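Local atomic coordinates of mediator of RNA polymerase II transcription subunit 6 (Schizosaccharomyces pombe, PDB entry 4H61), a protein that forms part of the Mediator complex, the coactivator that conveys information from gene-specific regulatory proteins to the RNA polymerase II transcription machinery. Residues Y111-P114 / N115-L119; G59-N62 / S63-R67; P36-S39 / H40-N44. All blocks are in the same frame, centred on the assembly; numbering follows the deposited sequence.

Contact 1: Y111-P114 / N115-L119; sequences YMAP and NAYTL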
loop_
_atom_site.group_PDB
_atom_site.type_symbol
_atom_site.label_atom_id
_atom_site.label_comp_id
_atom_site.label_asym_id
_atom_site.label_seq_id
_atom_site.Cartn_x
_atom_site.Cartn_y
_atom_site.Cartn_z
ATOM N N TYR A 111 2.881 10.885 -5.428
ATOM C CA TYR A 111 2.608 11.943 -4.468
ATOM C C TYR A 111 1.427 11.538 -3.584
ATOM O O TYR A 111 0.622 10.688 -3.975
ATOM C CB TYR A 111 2.327 13.268 -5.188
ATOM C CG TYR A 111 1.282 13.184 -6.285
ATOM C CD1 TYR A 111 -0.076 13.317 -5.994
ATOM C CD2 TYR A 111 1.651 12.981 -7.612
ATOM C CE1 TYR A 111 -1.042 13.241 -6.999
ATOM C CE2 TYR A 111 0.693 12.905 -8.622
ATOM C CZ TYR A 111 -0.653 13.036 -8.308
ATOM O OH TYR A 111 -1.608 12.958 -9.303
ATOM N N MET A 112 1.341 12.122 -2.388
ATOM C CA MET A 112 0.205 11.885 -1.490
ATOM C C MET A 112 -1.060 12.464 -2.104
ATOM O O MET A 112 -1.043 13.541 -2.704
ATOM C CB MET A 112 0.436 12.526 -0.116
ATOM C CG MET A 112 1.710 12.069 0.597
ATOM S SD MET A 112 2.045 12.887 2.184
ATOM C CE MET A 112 0.508 12.556 3.043
ATOM N N ALA A 113 -2.156 11.737 -1.966
ATOM C CA ALA A 113 -3.440 12.211 -2.450
ATOM C C ALA A 113 -3.959 13.140 -1.378
ATOM O O ALA A 113 -3.447 13.122 -0.257
ATOM C CB ALA A 113 -4.381 11.041 -2.632
ATOM N N PRO A 114 -4.963 13.963 -1.705
ATOM C CA PRO A 114 -5.590 14.782 -0.665
ATOM C C PRO A 114 -6.119 13.922 0.487
ATOM O O PRO A 114 -6.426 12.739 0.303
ATOM C CB PRO A 114 -6.752 15.451 -1.403
ATOM C CG PRO A 114 -6.294 15.526 -2.809
ATOM C CD PRO A 114 -5.476 14.287 -3.047
ATOM N N ASN A 115 -6.218 14.522 1.666
ATOM C CA ASN A 115 -6.594 13.787 2.860
ATOM C C ASN A 115 -7.975 13.143 2.730
ATOM O O ASN A 115 -8.246 12.089 3.319
ATOM C CB ASN A 115 -6.516 14.697 4.086
ATOM C CG ASN A 115 -6.996 14.015 5.344
ATOM O OD1 ASN A 115 -6.277 13.216 5.945
ATOM N ND2 ASN A 115 -8.225 14.319 5.748
ATOM N N ALA A 116 -8.834 13.768 1.929
ATOM C CA ALA A 116 -10.207 13.307 1.755
ATOM C C ALA A 116 -10.280 11.851 1.317
ATOM O O ALA A 116 -11.201 11.124 1.705
ATOM C CB ALA A 116 -10.941 14.191 0.764
ATOM N N TYR A 117 -9.315 11.427 0.508
ATOM C CA TYR A 117 -9.278 10.040 0.050
ATOM C C TYR A 117 -9.078 9.067 1.207
ATOM O O TYR A 117 -9.749 8.035 1.279
ATOM C CB TYR A 117 -8.228 9.844 -1.048
ATOM C CG TYR A 117 -8.647 10.494 -2.345
ATOM C CD1 TYR A 117 -8.368 11.835 -2.597
ATOM C CD2 TYR A 117 -9.358 9.778 -3.301
ATOM C CE1 TYR A 117 -8.768 12.436 -3.775
ATOM C CE2 TYR A 117 -9.764 10.370 -4.480
ATOM C CZ TYR A 117 -9.467 11.698 -4.713
ATOM O OH TYR A 117 -9.874 12.284 -5.887
ATOM N N THR A 118 -8.173 9.410 2.121
ATOM C CA THR A 118 -8.004 8.625 3.334
ATOM C C THR A 118 -9.315 8.610 4.129
ATOM O O THR A 118 -9.757 7.552 4.591
ATOM C CB THR A 118 -6.838 9.148 4.205
ATOM O OG1 THR A 118 -5.616 9.094 3.459
ATOM C CG2 THR A 118 -6.680 8.298 5.456
ATOM N N LEU A 119 -9.946 9.778 4.254
ATOM C CA LEU A 119 -11.231 9.884 4.947
ATOM C C LEU A 119 -12.279 8.953 4.344
ATOM O O LEU A 119 -13.007 8.267 5.066
ATOM C CB LEU A 119 -11.740 11.327 4.952
ATOM C CG LEU A 119 -10.980 12.263 5.898
ATOM C CD1 LEU A 119 -11.540 13.681 5.856
ATOM C CD2 LEU A 119 -10.991 11.718 7.327
#
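Tyr-117 folds back along Pro-114, and the two rings lie side by side, pointing the same way. The tyrosine CB sits 3.7 Å from Pro-114 O. CG is turned toward its own backbone N and away from the carbonyl carbon (chi1 -71°), which sends the ring back over the turn rather than along the helix. CD1 then meets three groups: Pro-114 O near the ring plane, at the edge; Pro-114 CD, 3.8 Å from Tyr-117 CD1; and the methyl of Ala-113, whose CB is 4.1 Å from that same CD1. One atom further out, CE1 lies against CD and CG of the proline. Phe-104 of strand 97-106 meets the tyrosine ring edge to face and also touches Ala-113. The backbone closes the turn as well: Tyr-117 N donates to Pro-114 O at 3.2 Å. Leu-119 N bonds to Asn-115 O at 3.0 Å in the regular i to i+4 pattern. This is a strand-to-helix junction, with proline and tyrosine packed where edge strand 109-112 gives way to helix 115-135.

Contact 2: G59-N62 / S63-R67; sequences GDLN and SQLKR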
loop_
_atom_site.group_PDB
_atom_site.type_symbol
_atom_site.label_atom_id
_atom_site.label_comp_id
_atom_site.label_asym_id
_atom_site.label_seq_id
_atom_site.Cartn_x
_atom_site.Cartn_y
_atom_site.Cartn_z
ATOM N N GLY A 59 4.622 -15.683 -3.029
ATOM C CA GLY A 59 3.354 -15.615 -3.731
ATOM C C GLY A 59 2.556 -14.355 -3.470
ATOM O O GLY A 59 3.106 -13.253 -3.452
ATOM N N ASP A 60 1.253 -14.523 -3.262
ATOM C CA ASP A 60 0.332 -13.396 -3.150
ATOM C C ASP A 60 0.616 -12.538 -1.922
ATOM O O ASP A 60 0.491 -12.999 -0.787
ATOM C CB ASP A 60 -1.114 -13.890 -3.128
ATOM C CG ASP A 60 -2.118 -12.758 -3.071
ATOM O OD1 ASP A 60 -2.355 -12.119 -4.117
ATOM O OD2 ASP A 60 -2.682 -12.514 -1.982
ATOM N N LEU A 61 0.995 -11.287 -2.161
ATOM C CA LEU A 61 1.362 -10.372 -1.090
ATOM C C LEU A 61 0.226 -10.159 -0.099
ATOM O O LEU A 61 0.423 -10.272 1.112
ATOM C CB LEU A 61 1.774 -9.024 -1.675
ATOM C CG LEU A 61 2.068 -7.918 -0.664
ATOM C CD1 LEU A 61 3.304 -8.262 0.158
ATOM C CD2 LEU A 61 2.239 -6.591 -1.369
ATOM N N ASN A 62 -0.956 -9.844 -0.622
ATOM C CA ASN A 62 -2.123 -9.554 0.207
ATOM C C ASN A 62 -2.464 -10.666 1.192
ATOM O O ASN A 62 -2.952 -10.404 2.294
ATOM C CB ASN A 62 -3.338 -9.254 -0.668
ATOM C CG ASN A 62 -3.161 -8.007 -1.497
ATOM O OD1 ASN A 62 -3.260 -8.045 -2.723
ATOM N ND2 ASN A 62 -2.895 -6.887 -0.834
ATOM N N SER A 63 -2.216 -11.908 0.798
ATOM C CA SER A 63 -2.493 -13.010 1.703
ATOM C C SER A 63 -1.410 -13.066 2.773
ATOM O O SER A 63 -1.681 -13.394 3.927
ATOM C CB SER A 63 -2.622 -14.342 0.955
ATOM O OG SER A 63 -1.381 -14.755 0.421
ATOM N N GLN A 64 -0.187 -12.721 2.396
ATOM C CA GLN A 64 0.900 -12.656 3.366
ATOM C C GLN A 64 0.676 -11.547 4.400
ATOM O O GLN A 64 0.976 -11.720 5.585
ATOM C CB GLN A 64 2.244 -12.473 2.662
ATOM C CG GLN A 64 2.787 -13.744 2.022
ATOM C CD GLN A 64 3.189 -14.794 3.048
ATOM O OE1 GLN A 64 3.186 -14.538 4.255
ATOM N NE2 GLN A 64 3.538 -15.982 2.569
ATOM N N LEU A 65 0.137 -10.418 3.951
ATOM C CA LEU A 65 -0.115 -9.293 4.844
ATOM C C LEU A 65 -1.203 -9.571 5.888
ATOM O O LEU A 65 -1.168 -9.013 6.985
ATOM C CB LEU A 65 -0.446 -8.028 4.046
ATOM C CG LEU A 65 0.722 -7.490 3.213
ATOM C CD1 LEU A 65 0.315 -6.306 2.329
ATOM C CD2 LEU A 65 1.886 -7.120 4.118
ATOM N N LYS A 66 -2.165 -10.427 5.557
ATOM C CA LYS A 66 -3.261 -10.699 6.487
ATOM C C LYS A 66 -2.755 -11.316 7.790
ATOM O O LYS A 66 -3.288 -11.038 8.867
ATOM C CB LYS A 66 -4.347 -11.564 5.838
ATOM C CG LYS A 66 -5.200 -10.809 4.822
ATOM C CD LYS A 66 -6.105 -11.737 4.008
ATOM C CE LYS A 66 -7.300 -12.256 4.811
ATOM N NZ LYS A 66 -8.127 -13.215 4.009
ATOM N N ARG A 67 -1.693 -12.109 7.686
ATOM C CA ARG A 67 -1.117 -12.804 8.836
ATOM C C ARG A 67 -0.239 -11.910 9.707
ATOM O O ARG A 67 0.283 -12.356 10.724
ATOM C CB ARG A 67 -0.272 -13.991 8.362
ATOM C CG ARG A 67 -0.745 -14.615 7.057
ATOM C CD ARG A 67 0.301 -15.560 6.510
ATOM N NE ARG A 67 0.878 -16.372 7.573
ATOM C CZ ARG A 67 2.181 -16.500 7.794
ATOM N NH1 ARG A 67 3.054 -15.875 7.018
ATOM N NH2 ARG A 67 2.610 -17.264 8.788
#
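Leu-61 O accepts from Leu-65 N at 2.9 Å, a regular i to i+4 bond in the short helix 61-66. The motif at its start is an N-cap: Asp-60 stands just before the first turn, and its OD2 takes the amide of Ser-63 at 2.9 Å. With CG of the aspartate anti to its backbone N (chi1 -178°), the carboxylate reaches forward over the turn; the amide meets OD2 on the anti side, 28° out of the carboxylate plane. Ser-63 answers with its hydroxyl, OG donating to Asp-60 O at 2.8 Å. That carbonyl also accepts from Gln-64 N at 3.3 Å, so two donors grip one oxygen. On another side of the helix the leucines cross obliquely, Leu-61 CG resting 3.8 Å from Leu-65 CD1. Both touch Leu-47 of helix 43-53, and Leu-65 also reaches Val-74 of strand 70-79. Cutting Leu-61 back to an alanine is likely to leave Leu-65 CD1 without its neighbour and to open a gap against Leu-47. At the helix's other end Gln-64 bends at chi2 (-68°) and presents OE1 to Arg-67 NH1 at 3.1 Å, the NH1 lying on a lone pair of OE1 and OE1 close to the guanidinium plane.

Contact 3: P36-S39 / H40-N44; sequences PFYS and HKSNN
A chi1 of -173° swings the Tyr-38 ring away from its backbone N, and a chi1 of -68° sets the His-40 ring beside its own; these two settings bring the rings together edge to face. The tyrosine supplies the edge: CE2 stands 3.9 Å above the imidazole plane, offset toward the rim, while CD2 is 3.9 Å from His-40 CE1. The centroids are 5.1 Å apart and the planes meet at 76°, a T-shaped stack. Past the ring, Tyr-38 OH comes within 4.0 Å of Asn-44 CB, but its hydrogen-bonding partner is Glu-45. Residues Ser-39 to Ser-42 form a type I beta turn. Ser-39 O takes Ser-42 N at 3.0 Å, and Ser-42 OG at 2.9 Å almost head-on. Ser-39 OG, in turn, accepts from Lys-41 N at 3.2 Å. Ser-42 is the N-cap of helix 43-53, its OG also accepting from Glu-45 N. The chemistry implies a hydroxyl used both ways: Ser-42 OG donates a hydrogen bond to the turn and accepts one from the helix, which ties the turn to the helix start.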
loop_
_atom_site.group_PDB
_atom_site.type_symbol
_atom_site.label_atom_id
_atom_site.label_comp_id
_atom_site.label_asym_id
_atom_site.label_seq_id
_atom_site.Cartn_x
_atom_site.Cartn_y
_atom_site.Cartn_z
ATOM N N PRO A 36 10.613 8.258 -1.172
ATOM C CA PRO A 36 10.606 8.721 0.224
ATOM C C PRO A 36 9.260 8.566 0.931
ATOM O O PRO A 36 9.125 8.980 2.086
ATOM C CB PRO A 36 10.969 10.204 0.114
ATOM C CG PRO A 36 10.667 10.589 -1.302
ATOM C CD PRO A 36 10.902 9.348 -2.121
ATOM N N PHE A 37 8.273 7.991 0.253
ATOM C CA PHE A 37 6.980 7.737 0.885
ATOM C C PHE A 37 6.997 6.357 1.531
ATOM O O PHE A 37 6.221 6.052 2.447
ATOM C CB PHE A 37 5.849 7.864 -0.140
ATOM C CG PHE A 37 5.781 9.222 -0.792
ATOM C CD1 PHE A 37 5.418 10.344 -0.050
ATOM C CD2 PHE A 37 6.090 9.383 -2.140
ATOM C CE1 PHE A 37 5.361 11.594 -0.633
ATOM C CE2 PHE A 37 6.028 10.641 -2.745
ATOM C CZ PHE A 37 5.669 11.748 -1.991
ATOM N N TYR A 38 7.916 5.530 1.056
ATOM C CA TYR A 38 8.065 4.181 1.577
ATOM C C TYR A 38 8.558 4.225 3.023
ATOM O O TYR A 38 9.208 5.171 3.428
ATOM C CB TYR A 38 9.030 3.398 0.688
ATOM C CG TYR A 38 9.136 1.936 1.019
ATOM C CD1 TYR A 38 8.019 1.107 0.957
ATOM C CD2 TYR A 38 10.354 1.375 1.390
ATOM C CE1 TYR A 38 8.112 -0.238 1.257
ATOM C CE2 TYR A 38 10.453 0.028 1.691
ATOM C CZ TYR A 38 9.330 -0.773 1.621
ATOM O OH TYR A 38 9.430 -2.115 1.911
ATOM N N SER A 39 8.219 3.213 3.802
ATOM C CA SER A 39 8.673 3.126 5.181
ATOM C C SER A 39 9.242 1.752 5.462
ATOM O O SER A 39 8.548 0.739 5.328
ATOM C CB SER A 39 7.523 3.360 6.141
ATOM O OG SER A 39 7.842 2.777 7.383
ATOM N N HIS A 40 10.502 1.713 5.868
ATOM C CA HIS A 40 11.167 0.437 6.077
ATOM C C HIS A 40 10.684 -0.292 7.337
ATOM O O HIS A 40 11.113 -1.406 7.606
ATOM C CB HIS A 40 12.679 0.632 6.075
ATOM C CG HIS A 40 13.232 1.017 4.734
ATOM N ND1 HIS A 40 13.212 2.314 4.264
ATOM C CD2 HIS A 40 13.811 0.269 3.761
ATOM C CE1 HIS A 40 13.765 2.350 3.061
ATOM N NE2 HIS A 40 14.135 1.124 2.732
ATOM N N LYS A 41 9.791 0.341 8.098
ATOM C CA LYS A 41 9.156 -0.307 9.244
ATOM C C LYS A 41 8.059 -1.272 8.787
ATOM O O LYS A 41 7.537 -2.047 9.577
ATOM C CB LYS A 41 8.531 0.731 10.191
ATOM C CG LYS A 41 9.500 1.751 10.779
ATOM C CD LYS A 41 8.743 2.822 11.574
ATOM C CE LYS A 41 9.684 3.703 12.402
ATOM N NZ LYS A 41 10.621 4.521 11.580
ATOM N N SER A 42 7.696 -1.208 7.514
ATOM C CA SER A 42 6.483 -1.875 7.052
ATOM C C SER A 42 6.613 -3.386 6.973
ATOM O O SER A 42 7.696 -3.914 6.711
ATOM C CB SER A 42 6.087 -1.354 5.677
ATOM O OG SER A 42 7.071 -1.712 4.722
ATOM N N ASN A 43 5.491 -4.073 7.178
ATOM C CA ASN A 43 5.426 -5.505 6.943
ATOM C C ASN A 43 5.907 -5.835 5.527
ATOM O O ASN A 43 6.505 -6.892 5.295
ATOM C CB ASN A 43 4.004 -6.031 7.150
ATOM C CG ASN A 43 3.494 -5.827 8.577
ATOM O OD1 ASN A 43 2.289 -5.878 8.825
ATOM N ND2 ASN A 43 4.407 -5.599 9.515
ATOM N N ASN A 44 5.643 -4.919 4.594
ATOM C CA ASN A 44 6.119 -5.036 3.217
ATOM C C ASN A 44 7.623 -5.312 3.154
ATOM O O ASN A 44 8.079 -6.252 2.489
ATOM C CB ASN A 44 5.798 -3.756 2.435
ATOM C CG ASN A 44 4.295 -3.545 2.236
ATOM O OD1 ASN A 44 3.584 -3.127 3.157
ATOM N ND2 ASN A 44 3.811 -3.817 1.025
#

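From the N terminus, contact 3 comes first: its turn closes the loop after helix 28-33 and starts helix 43-53. Contact 2 follows at helix 61-66, the next helix along, and leads toward strand 70-79, the first of the four-stranded antiparallel sheet. Contact 1 comes last, where strand 109-112 at the sheet's other edge passes into helix 115-135. The three are in series, none nesting or crossing. Contact 3 touches both others: Phe-37 packs on Tyr-111 and Met-112 of contact 1, while Asn-43 and Asn-44 meet Leu-65 and Leu-61 of contact 2. Contacts 1 and 2 lie on opposite sides of the chain's centre, their centres 24 Å apart.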